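Local coordinates for protein RpfR (Cronobacter turicensis, PDB 6DGG) that contains a PAS domain, a fold common in sensory proteins, and holds lauric acid in a pocket between its antiparallel sheet and its helices, at residues A[8-14]-A[100-106]; A[68-73]-A[84-89]. One frame throughout, in Å; residues are numbered along the deposited sequence.

Contact 1. Residues A[8-14]-A[100-106]; sequences SVIVILD and IFLICSG
Val9, Val11 and Leu13 pair with Gly106, Cys104 and Leu102 through six backbone hydrogen bonds, two to each pair, joining strands 9-13 and 102-106 antiparallel, their axes 4.8 Å apart at the closest. The CA-H groups of Ile10 and Ile12 add weaker contacts to the carbonyl oxygens of Cys104 and Leu102. On the sheet face that carries Leu13 and Cys104, the CD1 methyl of Leu13 lies 3.8 Å from Cys104 SG, the sulfur turned that way by a chi1 of -55° that sets it anti to its own carbonyl carbon. Val9 CG2 packs over the bare backbone of Gly106, 3.7 Å from its CA. On the other face, Ile12 CG2 reaches Phe101 CB at 3.8 Å, the two side chains crossing at a slant, and Ile10 CD1 curls back over the backbone of Ser105, 3.6 Å from its CA. Leu13 O meets the edge of the Phe101 ring, in its plane, while accepting the hydrogen bond from Leu102 N. Every hydrogen bond between these two interior strands of the PAS sheet is main chain to main chain, so the side chains of Val11 and Cys104 need not serve that bonding and border the lauric acid.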
loop_
_atom_site.group_PDB
_atom_site.type_symbol
_atom_site.label_atom_id
_atom_site.label_comp_id
_atom_site.label_asym_id
_atom_site.label_seq_id
_atom_site.Cartn_x
_atom_site.Cartn_y
_atom_site.Cartn_z
ATOM N N SER A 8 -7.572 1.688 -9.126
ATOM C CA SER A 8 -6.769 2.005 -7.962
ATOM C C SER A 8 -6.136 0.735 -7.429
ATOM O O SER A 8 -6.708 -0.349 -7.536
ATOM C CB SER A 8 -7.646 2.585 -6.870
ATOM O OG SER A 8 -8.411 3.669 -7.358
ATOM N N VAL A 9 -4.955 0.881 -6.841
ATOM C CA VAL A 9 -4.330 -0.183 -6.067
ATOM C C VAL A 9 -4.773 -0.015 -4.619
ATOM O O VAL A 9 -4.528 1.025 -3.994
ATOM C CB VAL A 9 -2.799 -0.171 -6.215
ATOM C CG1 VAL A 9 -2.420 -0.527 -7.642
ATOM C CG2 VAL A 9 -2.194 1.167 -5.827
ATOM N N ILE A 10 -5.504 -1.001 -4.116
ATOM C CA ILE A 10 -6.133 -0.941 -2.801
ATOM C C ILE A 10 -5.469 -1.994 -1.927
ATOM O O ILE A 10 -5.570 -3.194 -2.201
ATOM C CB ILE A 10 -7.651 -1.178 -2.894
ATOM C CG1 ILE A 10 -8.297 -0.159 -3.840
ATOM C CG2 ILE A 10 -8.288 -1.112 -1.530
ATOM C CD1 ILE A 10 -8.045 1.314 -3.501
ATOM N N VAL A 11 -4.782 -1.545 -0.882
ATOM C CA VAL A 11 -4.044 -2.414 0.025
ATOM C C VAL A 11 -4.434 -2.034 1.445
ATOM O O VAL A 11 -4.445 -0.848 1.798
ATOM C CB VAL A 11 -2.526 -2.274 -0.202
ATOM C CG1 VAL A 11 -1.739 -3.173 0.746
ATOM C CG2 VAL A 11 -2.170 -2.598 -1.663
ATOM N N ILE A 12 -4.793 -3.031 2.251
ATOM C CA ILE A 12 -5.150 -2.823 3.647
ATOM C C ILE A 12 -4.021 -3.380 4.502
ATOM O O ILE A 12 -3.541 -4.492 4.257
ATOM C CB ILE A 12 -6.498 -3.475 3.984
ATOM C CG1 ILE A 12 -7.582 -2.901 3.066
ATOM C CG2 ILE A 12 -6.853 -3.256 5.453
ATOM C CD1 ILE A 12 -8.951 -3.527 3.260
ATOM N N LEU A 13 -3.579 -2.587 5.479
ATOM C CA LEU A 13 -2.417 -2.893 6.302
ATOM C C LEU A 13 -2.809 -2.873 7.769
ATOM O O LEU A 13 -3.738 -2.167 8.172
ATOM C CB LEU A 13 -1.351 -1.810 6.140
ATOM C CG LEU A 13 -0.834 -1.493 4.743
ATOM C CD1 LEU A 13 0.143 -0.327 4.800
ATOM C CD2 LEU A 13 -0.178 -2.711 4.135
ATOM N N ASP A 14 -2.081 -3.644 8.580
ATOM C CA ASP A 14 -2.137 -3.459 10.019
ATOM C C ASP A 14 -1.040 -2.480 10.444
ATOM O O ASP A 14 -0.327 -1.912 9.612
ATOM C CB ASP A 14 -2.125 -4.804 10.754
ATOM C CG ASP A 14 -0.778 -5.507 10.729
ATOM O OD1 ASP A 14 0.231 -4.948 10.243
ATOM O OD2 ASP A 14 -0.733 -6.654 11.237
ATOM N N ILE A 100 -7.749 -0.956 13.816
ATOM C CA ILE A 100 -6.513 -1.720 13.678
ATOM C C ILE A 100 -6.045 -1.847 12.241
ATOM O O ILE A 100 -4.928 -2.338 12.017
ATOM C CB ILE A 100 -6.609 -3.107 14.346
ATOM C CG1 ILE A 100 -7.849 -3.856 13.855
ATOM C CG2 ILE A 100 -6.611 -2.942 15.859
ATOM C CD1 ILE A 100 -8.008 -5.252 14.447
ATOM N N PHE A 101 -6.832 -1.410 11.261
ATOM C CA PHE A 101 -6.454 -1.524 9.862
ATOM C C PHE A 101 -6.455 -0.164 9.179
ATOM O O PHE A 101 -7.311 0.689 9.445
ATOM C CB PHE A 101 -7.373 -2.487 9.116
ATOM C CG PHE A 101 -7.320 -3.875 9.645
ATOM C CD1 PHE A 101 -6.133 -4.580 9.634
ATOM C CD2 PHE A 101 -8.443 -4.474 10.180
ATOM C CE1 PHE A 101 -6.068 -5.863 10.129
ATOM C CE2 PHE A 101 -8.383 -5.758 10.683
ATOM C CZ PHE A 101 -7.192 -6.453 10.655
ATOM N N LEU A 102 -5.490 0.004 8.285
ATOM C CA LEU A 102 -5.294 1.204 7.484
ATOM C C LEU A 102 -5.622 0.844 6.041
ATOM O O LEU A 102 -5.082 -0.138 5.512
ATOM C CB LEU A 102 -3.831 1.644 7.613
ATOM C CG LEU A 102 -3.262 2.612 6.587
ATOM C CD1 LEU A 102 -4.016 3.911 6.630
ATOM C CD2 LEU A 102 -1.775 2.833 6.831
ATOM N N ILE A 103 -6.541 1.594 5.429
ATOM C CA ILE A 103 -6.883 1.422 4.020
ATOM C C ILE A 103 -6.002 2.364 3.217
ATOM O O ILE A 103 -6.039 3.582 3.424
ATOM C CB ILE A 103 -8.363 1.737 3.757
ATOM C CG1 ILE A 103 -9.289 0.844 4.567
ATOM C CG2 ILE A 103 -8.691 1.567 2.268
ATOM C CD1 ILE A 103 -10.703 1.388 4.613
ATOM N N CYS A 104 -5.222 1.816 2.291
ATOM C CA CYS A 104 -4.381 2.606 1.397
ATOM C C CYS A 104 -4.976 2.556 -0.003
ATOM O O CYS A 104 -5.025 1.493 -0.625
ATOM C CB CYS A 104 -2.946 2.087 1.394
ATOM S SG CYS A 104 -2.235 2.018 3.053
ATOM N N SER A 105 -5.408 3.707 -0.504
ATOM C CA SER A 105 -6.113 3.806 -1.778
ATOM C C SER A 105 -5.205 4.547 -2.761
ATOM O O SER A 105 -5.087 5.780 -2.699
ATOM C CB SER A 105 -7.441 4.525 -1.559
ATOM O OG SER A 105 -8.122 4.784 -2.772
ATOM N N GLY A 106 -4.585 3.802 -3.671
ATOM C CA GLY A 106 -3.507 4.316 -4.508
ATOM C C GLY A 106 -3.870 4.530 -5.967
ATOM O O GLY A 106 -4.603 3.740 -6.564
#

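Contact 2. Residues A[68-73]-A[84-89]; sequences SYEVER and FLFRNK. With DAO (lauric acid), chain B.
Tyr69, Val71 and Arg73 face Asn88, Phe86 and Phe84 across a beta hairpin at one edge of the PAS-fold sheet, and the case illustrates how a hairpin can give one face to a ligand and the other to charged residues. Six backbone hydrogen bonds, two to each of these pairs, hold the strands antiparallel; the one from Phe86 N to Val71 O is nearly straight, at 174°.

Apolar and CH-pi contacts follow on the ligand side. Asn88 CB sits over one face of the Tyr69 ring, 4.0 Å from its centroid, and the amide stands almost perpendicular to that ring. Val71 CG1 rests against Phe86 CB. The Phe86 ring in turn lies under the lauric acid chain, with C5 of the ligand 3.6 Å above its centre and Arg73 CB at its edge.

On the outer face, the aliphatic part of Glu70 runs beside that of Arg87, while its OE1 is 3.5 Å from Leu85 CD1; Leu85 CD2 covers a face of the Arg87 guanidinium, whose nitrogens bond to Thr107 and to the carbonyl of Ser105.

Polar contacts with the ligand come from Tyr69 and Arg73, and Ser55 and Asn58 of helix 49-65 complete the grip on the carboxyl group. Arg73, salt-bridged to Glu51, folds back through chi2 (96°) and chi3, which brings its guanidinium edge-on to the ligand. Its NH2 gives a hydrogen bond to O1 of the lauric acid at 2.6 Å, and Tyr69 OH donates one to O2 at 2.7 Å, with that oxygen lying in the plane of the phenol ring.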
loop_
_atom_site.group_PDB
_atom_site.type_symbol
_atom_site.label_atom_id
_atom_site.label_comp_id
_atom_site.label_asym_id
_atom_site.label_seq_id
_atom_site.Cartn_x
_atom_site.Cartn_y
_atom_site.Cartn_z
ATOM N N SER A 68 -6.508 11.210 8.559
ATOM C CA SER A 68 -6.410 10.748 7.180
ATOM C C SER A 68 -5.552 11.714 6.373
ATOM O O SER A 68 -5.570 12.927 6.596
ATOM C CB SER A 68 -7.800 10.640 6.547
ATOM O OG SER A 68 -8.366 11.910 6.309
ATOM N N TYR A 69 -4.820 11.172 5.405
ATOM C CA TYR A 69 -3.799 11.959 4.730
ATOM C C TYR A 69 -3.505 11.370 3.360
ATOM O O TYR A 69 -3.930 10.261 3.026
ATOM C CB TYR A 69 -2.517 12.025 5.574
ATOM C CG TYR A 69 -1.757 10.712 5.670
ATOM C CD1 TYR A 69 -2.150 9.720 6.570
ATOM C CD2 TYR A 69 -0.647 10.464 4.866
ATOM C CE1 TYR A 69 -1.453 8.520 6.669
ATOM C CE2 TYR A 69 0.058 9.266 4.956
ATOM C CZ TYR A 69 -0.355 8.299 5.848
ATOM O OH TYR A 69 0.328 7.108 5.949
ATOM N N GLU A 70 -2.772 12.142 2.563
ATOM C CA GLU A 70 -2.265 11.686 1.281
ATOM C C GLU A 70 -0.746 11.739 1.291
ATOM O O GLU A 70 -0.136 12.575 1.967
ATOM C CB GLU A 70 -2.780 12.545 0.107
ATOM C CG GLU A 70 -4.260 12.459 -0.086
ATOM C CD GLU A 70 -4.774 13.238 -1.271
ATOM O OE1 GLU A 70 -3.965 13.709 -2.108
ATOM O OE2 GLU A 70 -6.009 13.378 -1.345
ATOM N N VAL A 71 -0.143 10.834 0.528
ATOM C CA VAL A 71 1.305 10.747 0.435
ATOM C C VAL A 71 1.656 10.196 -0.935
ATOM O O VAL A 71 0.883 9.440 -1.531
ATOM C CB VAL A 71 1.864 9.852 1.568
ATOM C CG1 VAL A 71 1.453 8.407 1.367
ATOM C CG2 VAL A 71 3.384 9.979 1.668
ATOM N N GLU A 72 2.843 10.558 -1.424
ATOM C CA GLU A 72 3.386 9.996 -2.654
ATOM C C GLU A 72 4.526 9.047 -2.306
ATOM O O GLU A 72 5.405 9.379 -1.493
ATOM C CB GLU A 72 3.853 11.094 -3.618
ATOM C CG GLU A 72 2.740 12.047 -4.047
ATOM C CD GLU A 72 3.182 13.118 -5.027
ATOM O OE1 GLU A 72 4.281 12.994 -5.609
ATOM O OE2 GLU A 72 2.416 14.085 -5.207
ATOM N N ARG A 73 4.498 7.858 -2.905
ATOM C CA ARG A 73 5.444 6.802 -2.581
ATOM C C ARG A 73 5.897 6.151 -3.875
ATOM O O ARG A 73 5.066 5.777 -4.708
ATOM C CB ARG A 73 4.751 5.750 -1.696
ATOM C CG ARG A 73 5.630 4.855 -0.867
ATOM C CD ARG A 73 5.753 5.397 0.535
ATOM N NE ARG A 73 6.741 6.452 0.544
ATOM C CZ ARG A 73 6.859 7.394 1.472
ATOM N NH1 ARG A 73 7.828 8.284 1.359
ATOM N NH2 ARG A 73 6.027 7.466 2.491
ATOM N N PHE A 84 3.105 6.418 -6.800
ATOM C CA PHE A 84 1.692 6.334 -6.467
ATOM C C PHE A 84 1.323 7.415 -5.471
ATOM O O PHE A 84 2.091 7.719 -4.555
ATOM C CB PHE A 84 1.361 4.986 -5.824
ATOM C CG PHE A 84 1.324 3.860 -6.794
ATOM C CD1 PHE A 84 2.487 3.215 -7.167
ATOM C CD2 PHE A 84 0.124 3.445 -7.348
ATOM C CE1 PHE A 84 2.452 2.174 -8.073
ATOM C CE2 PHE A 84 0.089 2.402 -8.260
ATOM C CZ PHE A 84 1.255 1.776 -8.625
ATOM N N LEU A 85 0.134 7.976 -5.652
ATOM C CA LEU A 85 -0.526 8.767 -4.625
ATOM C C LEU A 85 -1.364 7.807 -3.805
ATOM O O LEU A 85 -2.238 7.132 -4.354
ATOM C CB LEU A 85 -1.466 9.797 -5.241
ATOM C CG LEU A 85 -2.332 10.589 -4.233
ATOM C CD1 LEU A 85 -1.509 11.697 -3.624
ATOM C CD2 LEU A 85 -3.619 11.153 -4.834
ATOM N N PHE A 86 -1.121 7.768 -2.504
ATOM C CA PHE A 86 -1.919 6.958 -1.596
ATOM C C PHE A 86 -2.772 7.865 -0.722
ATOM O O PHE A 86 -2.264 8.821 -0.120
ATOM C CB PHE A 86 -1.032 6.049 -0.750
ATOM C CG PHE A 86 -0.550 4.846 -1.484
ATOM C CD1 PHE A 86 -1.411 3.792 -1.744
ATOM C CD2 PHE A 86 0.757 4.760 -1.933
ATOM C CE1 PHE A 86 -0.968 2.677 -2.431
ATOM C CE2 PHE A 86 1.187 3.645 -2.632
ATOM C CZ PHE A 86 0.325 2.612 -2.874
ATOM N N ARG A 87 -4.073 7.598 -0.720
ATOM C CA ARG A 87 -5.016 8.242 0.176
ATOM C C ARG A 87 -5.245 7.257 1.317
ATOM O O ARG A 87 -5.775 6.163 1.089
ATOM C CB ARG A 87 -6.327 8.521 -0.558
ATOM C CG ARG A 87 -6.181 9.225 -1.914
ATOM C CD ARG A 87 -7.433 9.022 -2.765
ATOM N NE ARG A 87 -7.304 9.494 -4.149
ATOM C CZ ARG A 87 -6.662 8.839 -5.113
ATOM N NH1 ARG A 87 -6.040 7.685 -4.869
ATOM N NH2 ARG A 87 -6.630 9.344 -6.333
ATOM N N ASN A 88 -4.850 7.640 2.534
ATOM C CA ASN A 88 -4.744 6.714 3.655
ATOM C C ASN A 88 -5.675 7.119 4.791
ATOM O O ASN A 88 -5.719 8.287 5.187
ATOM C CB ASN A 88 -3.296 6.678 4.144
ATOM C CG ASN A 88 -2.388 5.905 3.206
ATOM O OD1 ASN A 88 -2.828 5.359 2.192
ATOM N ND2 ASN A 88 -1.114 5.854 3.543
ATOM N N LYS A 89 -6.406 6.147 5.326
ATOM C CA LYS A 89 -7.318 6.406 6.427
ATOM C C LYS A 89 -7.581 5.091 7.142
ATOM O O LYS A 89 -7.371 4.011 6.584
ATOM C CB LYS A 89 -8.639 6.999 5.930
ATOM C CG LYS A 89 -9.466 6.035 5.078
ATOM C CD LYS A 89 -10.730 6.672 4.561
ATOM C CE LYS A 89 -11.486 5.719 3.652
ATOM N NZ LYS A 89 -10.754 5.441 2.392
HETATM O O1 DAO B . 4.024 5.941 3.253
HETATM O O2 DAO B . 2.484 6.965 4.396
HETATM C C1 DAO B . 2.890 5.928 3.795
HETATM C C2 DAO B . 2.054 4.639 3.730
HETATM C C3 DAO B . 2.020 4.052 2.303
HETATM C C4 DAO B . 1.517 2.593 2.233
HETATM C C5 DAO B . 1.394 2.152 0.761
HETATM C C6 DAO B . 1.028 0.669 0.509
HETATM C C7 DAO B . 1.845 0.157 -0.705
HETATM C C8 DAO B . 1.167 -0.911 -1.576
HETATM C C9 DAO B . 2.031 -1.133 -2.826
HETATM C C10 DAO B . 1.719 -2.421 -3.601
HETATM C C11 DAO B . 0.633 -2.237 -4.664
HETATM C C12 DAO B . 1.203 -1.633 -5.949
#

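The two contacts belong to one antiparallel sheet, strand 102-108 pairing with 9-13 in contact 1 and with 80-90 on its other side, where Ile103 and Ser105 bond to Lys89 and Arg87 of contact 2. Contact 1 lies nearer the middle of the chain and buries more of its residues; contact 2 includes an outermost strand, with exposed residues such as Glu70 and Glu72. Their chemistry differs accordingly. Around the same lauric acid, contact 1 supplies small groups along the tail's pocket, whereas contact 2 adds an aromatic floor and two of the side chains that hydrogen-bond the carboxyl end. Asn88, packed on Cys104, joins the two linings.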